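Local coordinates for CRISPR-associated protein CasA/Cse1 (Thermus thermophilus, PDB 4AN8) that serves as a subunit of the Cascade complex, the crRNA-guided machinery of type I-E CRISPR immunity, and probably takes part in selecting foreign DNA, at residues 438-443 with 455-460; 10-15 with 101-106; 70-75 with 209-214; 233-238 with 271-276. One frame throughout, in Å; residues are numbered along the deposited sequence.

Contact 1: residues 438-443 with 455-460; sequences DGAFPR and DLWREA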
# COMPACT_ATOMS: atom_id res chain seq x y z
N ASP A 438 -13.09 -8.87 11.10
CA ASP A 438 -12.78 -7.73 10.23
C ASP A 438 -13.64 -6.51 10.57
O ASP A 438 -13.15 -5.39 10.60
CB ASP A 438 -12.93 -8.08 8.75
CG ASP A 438 -11.83 -8.97 8.25
OD1 ASP A 438 -10.69 -8.90 8.77
OD2 ASP A 438 -12.10 -9.77 7.32
N GLY A 439 -14.94 -6.74 10.83
CA GLY A 439 -15.82 -5.68 11.29
C GLY A 439 -15.58 -5.25 12.73
O GLY A 439 -15.78 -4.09 13.09
N ALA A 440 -15.14 -6.18 13.57
CA ALA A 440 -14.94 -5.84 14.97
C ALA A 440 -13.58 -5.19 15.22
O ALA A 440 -13.42 -4.42 16.17
CB ALA A 440 -15.09 -7.08 15.86
N PHE A 441 -12.59 -5.52 14.38
CA PHE A 441 -11.24 -5.04 14.66
C PHE A 441 -11.07 -3.52 14.82
O PHE A 441 -10.39 -3.09 15.75
CB PHE A 441 -10.19 -5.58 13.68
CG PHE A 441 -8.79 -5.19 14.07
CD1 PHE A 441 -8.18 -5.79 15.15
CD2 PHE A 441 -8.11 -4.19 13.39
CE1 PHE A 441 -6.90 -5.43 15.53
CE2 PHE A 441 -6.83 -3.82 13.76
CZ PHE A 441 -6.22 -4.44 14.83
N PRO A 442 -11.65 -2.71 13.91
CA PRO A 442 -11.51 -1.25 14.01
C PRO A 442 -11.96 -0.68 15.34
O PRO A 442 -11.32 0.26 15.83
CB PRO A 442 -12.42 -0.72 12.90
CG PRO A 442 -12.44 -1.83 11.88
CD PRO A 442 -12.27 -3.13 12.64
N ARG A 443 -13.04 -1.21 15.91
CA ARG A 443 -13.57 -0.72 17.19
C ARG A 443 -12.58 -1.01 18.29
O ARG A 443 -12.24 -0.13 19.07
CB ARG A 443 -14.90 -1.40 17.52
CG ARG A 443 -15.88 -1.50 16.37
CD ARG A 443 -17.26 -1.92 16.88
NE ARG A 443 -17.15 -2.90 17.96
CZ ARG A 443 -17.48 -4.18 17.85
NH1 ARG A 443 -17.95 -4.65 16.70
NH2 ARG A 443 -17.34 -5.00 18.90
N ASP A 455 -11.35 -6.79 26.92
CA ASP A 455 -12.66 -7.32 27.26
C ASP A 455 -13.64 -7.15 26.12
O ASP A 455 -14.39 -8.07 25.80
CB ASP A 455 -13.19 -6.65 28.54
CG ASP A 455 -12.32 -6.94 29.75
OD1 ASP A 455 -11.86 -8.09 29.90
OD2 ASP A 455 -12.08 -6.00 30.54
N LEU A 456 -13.64 -5.98 25.49
CA LEU A 456 -14.47 -5.78 24.31
C LEU A 456 -14.11 -6.81 23.25
O LEU A 456 -14.97 -7.36 22.57
CB LEU A 456 -14.32 -4.36 23.77
CG LEU A 456 -15.05 -3.26 24.55
CD1 LEU A 456 -16.52 -3.61 24.74
CD2 LEU A 456 -14.37 -2.98 25.89
N TRP A 457 -12.81 -7.09 23.12
CA TRP A 457 -12.34 -7.97 22.07
C TRP A 457 -12.85 -9.38 22.34
O TRP A 457 -13.34 -10.06 21.43
CB TRP A 457 -10.82 -7.94 22.02
CG TRP A 457 -10.21 -8.71 20.90
CD1 TRP A 457 -9.32 -9.73 21.00
CD2 TRP A 457 -10.42 -8.51 19.49
NE1 TRP A 457 -8.97 -10.18 19.76
CE2 TRP A 457 -9.63 -9.45 18.81
CE3 TRP A 457 -11.22 -7.62 18.74
CZ2 TRP A 457 -9.60 -9.54 17.41
CZ3 TRP A 457 -11.20 -7.72 17.36
CH2 TRP A 457 -10.39 -8.67 16.71
N ARG A 458 -12.73 -9.81 23.59
CA ARG A 458 -13.18 -11.14 23.99
C ARG A 458 -14.66 -11.31 23.71
O ARG A 458 -15.09 -12.36 23.23
CB ARG A 458 -12.89 -11.42 25.47
CG ARG A 458 -13.17 -12.86 25.85
CD ARG A 458 -12.64 -13.17 27.24
NE ARG A 458 -11.42 -12.42 27.53
CZ ARG A 458 -11.37 -11.39 28.36
NH1 ARG A 458 -12.46 -10.99 29.00
NH2 ARG A 458 -10.22 -10.75 28.56
N GLU A 459 -15.43 -10.26 23.96
CA GLU A 459 -16.84 -10.28 23.59
C GLU A 459 -17.00 -10.46 22.09
O GLU A 459 -17.84 -11.25 21.63
CB GLU A 459 -17.53 -9.00 24.05
CG GLU A 459 -17.36 -8.68 25.53
CD GLU A 459 -17.76 -9.84 26.43
OE1 GLU A 459 -18.56 -10.69 26.00
OE2 GLU A 459 -17.25 -9.90 27.58
N ALA A 460 -16.20 -9.74 21.31
CA ALA A 460 -16.31 -9.83 19.86
C ALA A 460 -15.88 -11.20 19.37
O ALA A 460 -16.48 -11.76 18.47
CB ALA A 460 -15.50 -8.73 19.18
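Trp457 and Ala460 of helix 453-476 meet Ala440 and Phe441 of helix 429-446. The two helices form an antiparallel pair in the C-terminal helical bundle of Cse1. Their local axes run at 171° and approach to 10.2 Å. Trp457 is the first residue of 455-460 to touch the facing helix. Its CG stands anti to the backbone N (chi1 -174°), beside the carbonyl carbon. The far end of the indole, CZ3 and CH2, reaches the facing helix. Trp457 CZ3 lies 3.8 Å from Phe441 CA. Trp457 CH2 lies 4.0 Å from Phe441 CD1, at the edge of the phenyl ring. The two rings make an offset edge-to-face pair, with the edge of Phe441 toward the face of Trp457. Their planes stand at 82° and their centroids are 6.0 Å apart. The indole NE1 is not left bare in this buried place, since it gives a hydrogen bond to Ala381 O on helix 372-403. That helix also packs on Phe441 through Leu378 and Leu382, and Trp304 stacks on the Phe441 ring. Ala460, almost one turn after Trp457, brings the backbones close. The CA of Ala460 is 6.5 Å from the CA of Ala440. Arg443 NH2 lies 4.2 Å from Ala460 CB. The two alanine methyls touch directly, Ala440 CB to Ala460 CB at 3.7 Å.

Contact 2: residues 10-15 with 101-106; sequences KFNLID and RFFLFH
Lys10 pairs with Phe105 as an antiparallel hydrogen-bonded pair. Lys10 N gives to Phe105 O at 2.9 Å, and Phe105 N gives back to Lys10 O at 3.1 Å. Leu104 and Phe105 both face Lys10, which makes a classic beta bulge where the second segment turns a corner. Phe11 follows. Its carbonyl O accepts from Leu104 N. Its ring lies alongside the Leu104 side chain, Phe11 CD2 to Leu104 CD2 at 4.0 Å. Asn12 sits opposite Phe103 as a non-hydrogen-bonded pair. Its CG is anti to the backbone N (chi1 -165°), beside the carbonyl carbon, and the amide lies on one face of the Phe103 ring. Asn12 ND2 stands 3.3 Å above the plane of the Phe103 ring, over its centre, with the amide at 86° to the ring. The same ND2 is hydrogen-bonded to Arg99 O. Asn12 OD1 takes the N-H of Ile14 in an Asx turn, just where strand 10-12 ends. Leu13 N then bonds to Phe102 O at 2.8 Å. Ile14 closes the contact by laying CG1 over a face of the Phe102 ring, with Ile14 CD1 3.7 Å from Phe102 CD1. The pairing thus joins the N-terminal strand 10-12 to the loop after helix 88-98. Strand 250-256 packs on Leu104 and Phe105, and helix 154-167 meets Leu13 and Leu104. Lys10 NZ reaches Asp256 in a salt bridge.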
# COMPACT_ATOMS: atom_id res chain seq x y z
N LYS A 10 5.35 18.78 -24.54
CA LYS A 10 3.92 18.82 -24.22
C LYS A 10 3.52 18.24 -22.85
O LYS A 10 4.13 17.29 -22.36
CB LYS A 10 3.12 18.14 -25.33
CG LYS A 10 1.63 18.22 -25.12
CD LYS A 10 0.88 17.37 -26.13
CE LYS A 10 0.94 17.96 -27.53
NZ LYS A 10 0.22 17.08 -28.50
N PHE A 11 2.51 18.87 -22.24
CA PHE A 11 1.85 18.37 -21.04
C PHE A 11 2.74 18.29 -19.79
O PHE A 11 3.14 17.21 -19.34
CB PHE A 11 1.14 17.05 -21.31
CG PHE A 11 0.05 16.74 -20.30
CD1 PHE A 11 -1.26 17.20 -20.50
CD2 PHE A 11 0.32 15.98 -19.16
CE1 PHE A 11 -2.28 16.92 -19.56
CE2 PHE A 11 -0.70 15.68 -18.23
CZ PHE A 11 -1.99 16.15 -18.43
N ASN A 12 3.01 19.44 -19.21
CA ASN A 12 3.82 19.52 -18.02
C ASN A 12 3.03 19.10 -16.76
O ASN A 12 1.94 19.61 -16.48
CB ASN A 12 4.38 20.93 -17.89
CG ASN A 12 5.49 21.01 -16.89
OD1 ASN A 12 5.26 20.91 -15.69
ND2 ASN A 12 6.73 21.14 -17.38
N LEU A 13 3.59 18.17 -16.00
CA LEU A 13 2.88 17.64 -14.85
C LEU A 13 2.82 18.62 -13.69
O LEU A 13 2.10 18.39 -12.71
CB LEU A 13 3.48 16.31 -14.41
CG LEU A 13 3.45 15.24 -15.51
CD1 LEU A 13 4.31 14.07 -15.08
CD2 LEU A 13 2.02 14.80 -15.81
N ILE A 14 3.58 19.70 -13.77
CA ILE A 14 3.52 20.70 -12.71
C ILE A 14 2.30 21.61 -12.87
O ILE A 14 1.76 22.07 -11.88
CB ILE A 14 4.76 21.58 -12.67
CG1 ILE A 14 5.95 20.74 -12.20
CG2 ILE A 14 4.52 22.80 -11.77
CD1 ILE A 14 7.30 21.31 -12.52
N ASP A 15 1.86 21.82 -14.11
CA ASP A 15 0.82 22.81 -14.37
C ASP A 15 -0.50 22.24 -14.89
O ASP A 15 -1.54 22.89 -14.76
CB ASP A 15 1.35 23.86 -15.34
CG ASP A 15 2.61 24.52 -14.83
OD1 ASP A 15 2.58 25.11 -13.74
OD2 ASP A 15 3.63 24.45 -15.53
N ARG A 101 11.98 19.07 -16.71
CA ARG A 101 12.01 17.61 -16.57
C ARG A 101 10.62 16.99 -16.31
O ARG A 101 10.49 15.77 -16.16
CB ARG A 101 13.02 17.18 -15.50
CG ARG A 101 14.50 17.53 -15.80
CD ARG A 101 15.07 16.76 -16.99
NE ARG A 101 15.11 15.32 -16.74
CZ ARG A 101 16.13 14.66 -16.20
NH1 ARG A 101 17.24 15.30 -15.85
NH2 ARG A 101 16.05 13.34 -16.02
N PHE A 102 9.58 17.82 -16.28
CA PHE A 102 8.24 17.34 -15.92
C PHE A 102 7.26 17.32 -17.07
O PHE A 102 6.06 17.17 -16.86
CB PHE A 102 7.66 18.15 -14.77
CG PHE A 102 8.16 17.71 -13.42
CD1 PHE A 102 9.34 18.23 -12.90
CD2 PHE A 102 7.45 16.76 -12.68
CE1 PHE A 102 9.78 17.84 -11.67
CE2 PHE A 102 7.89 16.35 -11.44
CZ PHE A 102 9.05 16.90 -10.92
N PHE A 103 7.76 17.48 -18.29
CA PHE A 103 6.92 17.29 -19.46
C PHE A 103 6.72 15.80 -19.73
O PHE A 103 7.68 15.01 -19.72
CB PHE A 103 7.50 17.98 -20.71
CG PHE A 103 7.42 19.49 -20.69
CD1 PHE A 103 6.28 20.14 -21.13
CD2 PHE A 103 8.50 20.25 -20.26
CE1 PHE A 103 6.21 21.53 -21.12
CE2 PHE A 103 8.42 21.65 -20.26
CZ PHE A 103 7.28 22.28 -20.69
N LEU A 104 5.46 15.43 -19.97
CA LEU A 104 5.11 14.06 -20.28
C LEU A 104 5.68 13.66 -21.65
O LEU A 104 6.05 12.50 -21.86
CB LEU A 104 3.59 13.90 -20.28
CG LEU A 104 3.08 12.46 -20.31
CD1 LEU A 104 3.66 11.63 -19.12
CD2 LEU A 104 1.55 12.40 -20.38
N PHE A 105 5.70 14.60 -22.59
CA PHE A 105 6.33 14.40 -23.92
C PHE A 105 7.41 15.47 -24.11
O PHE A 105 7.19 16.66 -23.87
CB PHE A 105 5.30 14.48 -25.05
CG PHE A 105 4.12 13.59 -24.86
CD1 PHE A 105 4.16 12.27 -25.27
CD2 PHE A 105 2.97 14.07 -24.23
CE1 PHE A 105 3.06 11.43 -25.08
CE2 PHE A 105 1.84 13.24 -24.03
CZ PHE A 105 1.89 11.92 -24.44
N HIS A 106 8.59 15.02 -24.53
CA HIS A 106 9.76 15.88 -24.57
C HIS A 106 10.80 15.22 -25.46
O HIS A 106 11.01 14.01 -25.37
CB HIS A 106 10.31 16.06 -23.17
CG HIS A 106 11.24 17.22 -23.03
ND1 HIS A 106 12.58 17.14 -23.37
CD2 HIS A 106 11.03 18.49 -22.62
CE1 HIS A 106 13.15 18.32 -23.15
NE2 HIS A 106 12.23 19.15 -22.69

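Contact 3: residues 70-75 with 209-214; sequences GPRCPE and PYTPED
Arg72 lies across Thr211 and Pro212, where the irregular approach to helix 74-83 meets the loop after helix 199-206. A single backbone hydrogen bond joins the two segments, from Tyr210 N to Pro71 O at 2.8 Å. Pro71 follows a cis peptide bond. The CB of Arg72 points away from the other segment. The bend at chi2 (-64°) places CD against it. Arg72 CD lies 3.3 Å from Tyr210 O, and Arg72 CD is 3.6 Å from Thr211 CG2. NE passes near Tyr210 O, but its hydrogen bond goes to Ser69 O, next to its own segment. That bond helps to fix how the guanidinium is turned. At CZ the flat group meets the second proline, and Pro212 CD lies over one face of the guanidinium. NH1 is nearest the Thr211 methyl. At the tip, Arg72 NH2 is 3.7 Å from Pro212 CD. Glu213, poorly ordered, may add some electrostatic attraction. Deeper in, Tyr210 CB and CD2 lie against Gly70 O, and the Tyr210 ring stacks on His65. Tyr210 OH is hydrogen-bonded to Asp215 and Arg66. At the far end the rings of Pro74 and Pro209 cross at about a right angle, with Pro74 CD 4.1 Å from Pro209 CG.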
# COMPACT_ATOMS: atom_id res chain seq x y z
N GLY A 70 14.28 18.41 3.49
CA GLY A 70 13.88 17.98 4.83
C GLY A 70 12.54 17.24 4.73
O GLY A 70 12.24 16.67 3.69
N PRO A 71 11.72 17.28 5.80
CA PRO A 71 11.98 18.02 7.04
C PRO A 71 13.08 17.33 7.82
O PRO A 71 13.09 16.11 7.87
CB PRO A 71 10.66 17.89 7.80
CG PRO A 71 10.06 16.62 7.31
CD PRO A 71 10.43 16.58 5.85
N ARG A 72 14.01 18.10 8.39
CA ARG A 72 15.08 17.53 9.19
C ARG A 72 14.57 17.08 10.54
O ARG A 72 15.15 16.23 11.18
CB ARG A 72 16.21 18.55 9.41
CG ARG A 72 16.81 19.10 8.14
CD ARG A 72 17.50 18.02 7.31
NE ARG A 72 18.03 18.60 6.08
CZ ARG A 72 19.30 18.97 5.90
NH1 ARG A 72 20.18 18.78 6.86
NH2 ARG A 72 19.68 19.51 4.74
N CYS A 73 13.48 17.68 10.99
CA CYS A 73 12.99 17.41 12.34
C CYS A 73 11.49 17.32 12.34
O CYS A 73 10.86 18.00 11.55
CB CYS A 73 13.40 18.54 13.28
SG CYS A 73 15.15 18.62 13.53
N PRO A 74 10.92 16.50 13.24
CA PRO A 74 9.46 16.45 13.34
C PRO A 74 8.91 17.82 13.72
O PRO A 74 7.82 18.16 13.27
CB PRO A 74 9.20 15.43 14.47
CG PRO A 74 10.50 14.70 14.67
CD PRO A 74 11.60 15.62 14.21
N GLU A 75 9.67 18.60 14.49
CA GLU A 75 9.25 19.96 14.85
C GLU A 75 8.90 20.81 13.62
O GLU A 75 7.91 21.57 13.63
CB GLU A 75 10.34 20.66 15.68
CG GLU A 75 10.43 20.21 17.14
CD GLU A 75 11.02 18.81 17.31
OE1 GLU A 75 11.72 18.32 16.40
OE2 GLU A 75 10.79 18.21 18.38
N PRO A 209 11.22 12.43 8.76
CA PRO A 209 12.46 13.23 8.78
C PRO A 209 13.44 12.72 7.76
O PRO A 209 13.67 11.51 7.66
CB PRO A 209 12.99 13.03 10.21
CG PRO A 209 11.66 12.98 11.03
CD PRO A 209 10.65 12.26 10.11
N TYR A 210 13.98 13.65 6.99
CA TYR A 210 14.76 13.32 5.82
C TYR A 210 15.98 14.22 5.73
O TYR A 210 15.89 15.40 6.08
CB TYR A 210 13.90 13.57 4.59
CG TYR A 210 14.61 13.44 3.25
CD1 TYR A 210 14.88 12.20 2.70
CD2 TYR A 210 14.94 14.58 2.50
CE1 TYR A 210 15.51 12.07 1.48
CE2 TYR A 210 15.56 14.47 1.27
CZ TYR A 210 15.84 13.21 0.76
OH TYR A 210 16.44 13.07 -0.47
N THR A 211 17.10 13.65 5.30
CA THR A 211 18.25 14.41 4.82
C THR A 211 18.56 14.02 3.37
O THR A 211 18.48 12.84 3.03
CB THR A 211 19.50 14.18 5.69
OG1 THR A 211 19.59 12.79 6.02
CG2 THR A 211 19.39 14.96 6.97
N PRO A 212 18.88 15.00 2.52
CA PRO A 212 19.04 14.77 1.07
C PRO A 212 20.29 14.00 0.65
O PRO A 212 20.34 13.55 -0.51
CB PRO A 212 19.10 16.19 0.49
CG PRO A 212 19.45 17.06 1.60
CD PRO A 212 18.91 16.43 2.86
N GLU A 213 21.25 13.82 1.54
CA GLU A 213 22.54 13.27 1.12
C GLU A 213 22.44 11.88 0.45
O GLU A 213 21.84 10.96 0.99
CB GLU A 213 23.52 13.23 2.30
CG GLU A 213 24.08 14.60 2.70
CD GLU A 213 23.09 15.47 3.46
OE1 GLU A 213 22.09 14.93 3.97
OE2 GLU A 213 23.32 16.70 3.56
N ASP A 214 23.05 11.75 -0.73
CA ASP A 214 23.19 10.44 -1.39
C ASP A 214 21.87 9.97 -1.98
O ASP A 214 21.65 8.77 -2.16
CB ASP A 214 23.73 9.39 -0.41
CG ASP A 214 25.21 9.58 -0.09
OD1 ASP A 214 25.54 10.46 0.73
OD2 ASP A 214 26.05 8.84 -0.65

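Contact 4: residues 233-238 with 271-276; sequences RTKWPL and EPLEAT
Leu238, just past the end of strand 235-237, meets Pro272 at the apolar centre of a parallel strand pair. Its partner is the end of strand 261-273. Leu238 CD1 lies 4.2 Å from Pro272 CB. On the sheet face opposite Pro272, Leu273 packs against Lys235 and Pro237. Leu273 CD1 is 3.9 Å from Lys235 CB, and Leu273 CB rests close to Pro237 CA. Beyond the strand end, Ala275 CB lies 3.7 Å from Leu238 O. The backbones are zipped by four hydrogen bonds, alternating in direction as expected for parallel strands. Glu271 N gives to Thr234 O, and Trp236 N to Glu271 O at 2.8 Å. Leu273 N gives to Trp236 O at 2.7 Å. Leu238 N gives to Leu273 O. The local strand axes cross at 34°. The polar edge lies at Lys235 and Glu271, which run side by side and point the same way. Lys235 CG is 3.7 Å from Glu271 CB. Beyond these carbons the chains part, and Lys235 NZ is 6.7 Å from Glu271 OE1. The Lys235 chain is bent at chi4 (58°), which places NZ where it bonds to Ala232 O instead. Around the pair, helix 241-245 packs on Trp236 through Arg243 and on Leu238 through Val244. Strand 261-273 also pairs with strands 123-124 and 250-256, both antiparallel, so strand 235-237 is its parallel neighbour in this mixed sheet.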
# COMPACT_ATOMS: atom_id res chain seq x y z
N ARG A 233 22.41 -2.89 -18.72
CA ARG A 233 23.72 -2.32 -18.37
C ARG A 233 23.74 -1.43 -17.14
O ARG A 233 24.78 -1.30 -16.52
CB ARG A 233 24.34 -1.56 -19.54
CG ARG A 233 24.66 -2.46 -20.71
CD ARG A 233 24.82 -1.62 -21.96
NE ARG A 233 25.10 -2.47 -23.10
CZ ARG A 233 24.82 -2.16 -24.35
NH1 ARG A 233 24.24 -0.99 -24.62
NH2 ARG A 233 25.11 -3.03 -25.31
N THR A 234 22.61 -0.81 -16.80
CA THR A 234 22.57 0.10 -15.66
C THR A 234 21.98 -0.56 -14.43
O THR A 234 20.86 -1.03 -14.45
CB THR A 234 21.76 1.37 -15.95
OG1 THR A 234 22.25 1.97 -17.14
CG2 THR A 234 21.89 2.35 -14.79
N LYS A 235 22.74 -0.57 -13.34
CA LYS A 235 22.31 -1.22 -12.12
C LYS A 235 22.53 -0.26 -10.98
O LYS A 235 23.62 0.29 -10.82
CB LYS A 235 23.11 -2.50 -11.90
CG LYS A 235 23.16 -3.37 -13.12
CD LYS A 235 23.95 -4.63 -12.88
CE LYS A 235 23.99 -5.48 -14.13
NZ LYS A 235 24.58 -4.70 -15.29
N TRP A 236 21.48 -0.03 -10.20
CA TRP A 236 21.57 0.91 -9.09
C TRP A 236 21.21 0.20 -7.81
O TRP A 236 20.25 -0.57 -7.76
CB TRP A 236 20.58 2.07 -9.23
CG TRP A 236 20.85 3.04 -10.30
CD1 TRP A 236 21.97 3.15 -11.07
CD2 TRP A 236 19.95 4.08 -10.74
NE1 TRP A 236 21.83 4.20 -11.95
CE2 TRP A 236 20.60 4.78 -11.78
CE3 TRP A 236 18.66 4.48 -10.36
CZ2 TRP A 236 20.00 5.85 -12.44
CZ3 TRP A 236 18.07 5.55 -11.02
CH2 TRP A 236 18.74 6.22 -12.05
N PRO A 237 21.98 0.46 -6.75
CA PRO A 237 21.54 -0.04 -5.45
C PRO A 237 20.19 0.59 -5.15
O PRO A 237 19.98 1.74 -5.48
CB PRO A 237 22.63 0.42 -4.49
CG PRO A 237 23.41 1.50 -5.23
CD PRO A 237 23.25 1.21 -6.69
N LEU A 238 19.27 -0.19 -4.58
CA LEU A 238 17.91 0.26 -4.30
C LEU A 238 17.91 1.00 -2.98
O LEU A 238 17.49 0.46 -1.95
CB LEU A 238 16.98 -0.96 -4.26
CG LEU A 238 15.46 -0.83 -4.26
CD1 LEU A 238 14.95 -0.16 -5.55
CD2 LEU A 238 14.81 -2.24 -4.08
N GLU A 271 18.27 -1.87 -13.25
CA GLU A 271 18.33 -3.05 -12.38
C GLU A 271 18.53 -2.69 -10.92
O GLU A 271 19.50 -2.04 -10.57
CB GLU A 271 19.48 -3.96 -12.79
CG GLU A 271 19.25 -4.67 -14.09
CD GLU A 271 18.38 -5.88 -13.91
OE1 GLU A 271 18.61 -6.63 -12.93
OE2 GLU A 271 17.46 -6.09 -14.74
N PRO A 272 17.62 -3.15 -10.05
CA PRO A 272 17.73 -2.90 -8.61
C PRO A 272 18.80 -3.78 -7.97
O PRO A 272 18.74 -4.99 -8.10
CB PRO A 272 16.33 -3.28 -8.08
CG PRO A 272 15.85 -4.34 -9.05
CD PRO A 272 16.42 -3.94 -10.40
N LEU A 273 19.78 -3.18 -7.33
CA LEU A 273 20.76 -3.94 -6.56
C LEU A 273 20.37 -3.93 -5.09
O LEU A 273 19.82 -2.94 -4.59
CB LEU A 273 22.15 -3.36 -6.73
CG LEU A 273 22.74 -3.42 -8.14
CD1 LEU A 273 24.15 -2.83 -8.18
CD2 LEU A 273 22.74 -4.87 -8.64
N GLU A 274 20.66 -5.03 -4.39
CA GLU A 274 20.30 -5.16 -2.97
C GLU A 274 20.95 -4.09 -2.10
O GLU A 274 22.11 -3.74 -2.28
CB GLU A 274 20.63 -6.56 -2.44
CG GLU A 274 19.88 -7.69 -3.16
CD GLU A 274 19.88 -9.00 -2.38
OE1 GLU A 274 19.39 -9.01 -1.23
OE2 GLU A 274 20.37 -10.02 -2.92
N ALA A 275 20.19 -3.56 -1.15
CA ALA A 275 20.71 -2.55 -0.24
C ALA A 275 19.96 -2.62 1.07
O ALA A 275 18.95 -3.33 1.18
CB ALA A 275 20.60 -1.17 -0.85
N THR A 276 20.44 -1.90 2.08
CA THR A 276 19.81 -1.92 3.40
C THR A 276 18.53 -1.08 3.49
O THR A 276 17.63 -1.36 4.29
CB THR A 276 20.82 -1.54 4.50
OG1 THR A 276 21.32 -0.22 4.26
CG2 THR A 276 21.99 -2.48 4.49

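In the fold
From the N terminus, strand 10-12 opens contact 2, which closes at 101-106 after a long excursion of helices and short strands. Contact 3 opens inside that excursion at 70-75 and closes at 209-214, so contacts 2 and 3 cross along the chain. Contact 4 follows with a shorter closure of 32 residues, placing strand 235-237 in the mixed sheet. Strand 250-256 of this sheet also packs on contact 2. Nearest atoms of contacts 3 and 4 are about 8 Å apart. Contact 1 comes last, pairing helices 429-446 and 453-476 in the C-terminal bundle. Its centre lies about 49 Å from that of contact 2, on opposite sides of the chain's centre.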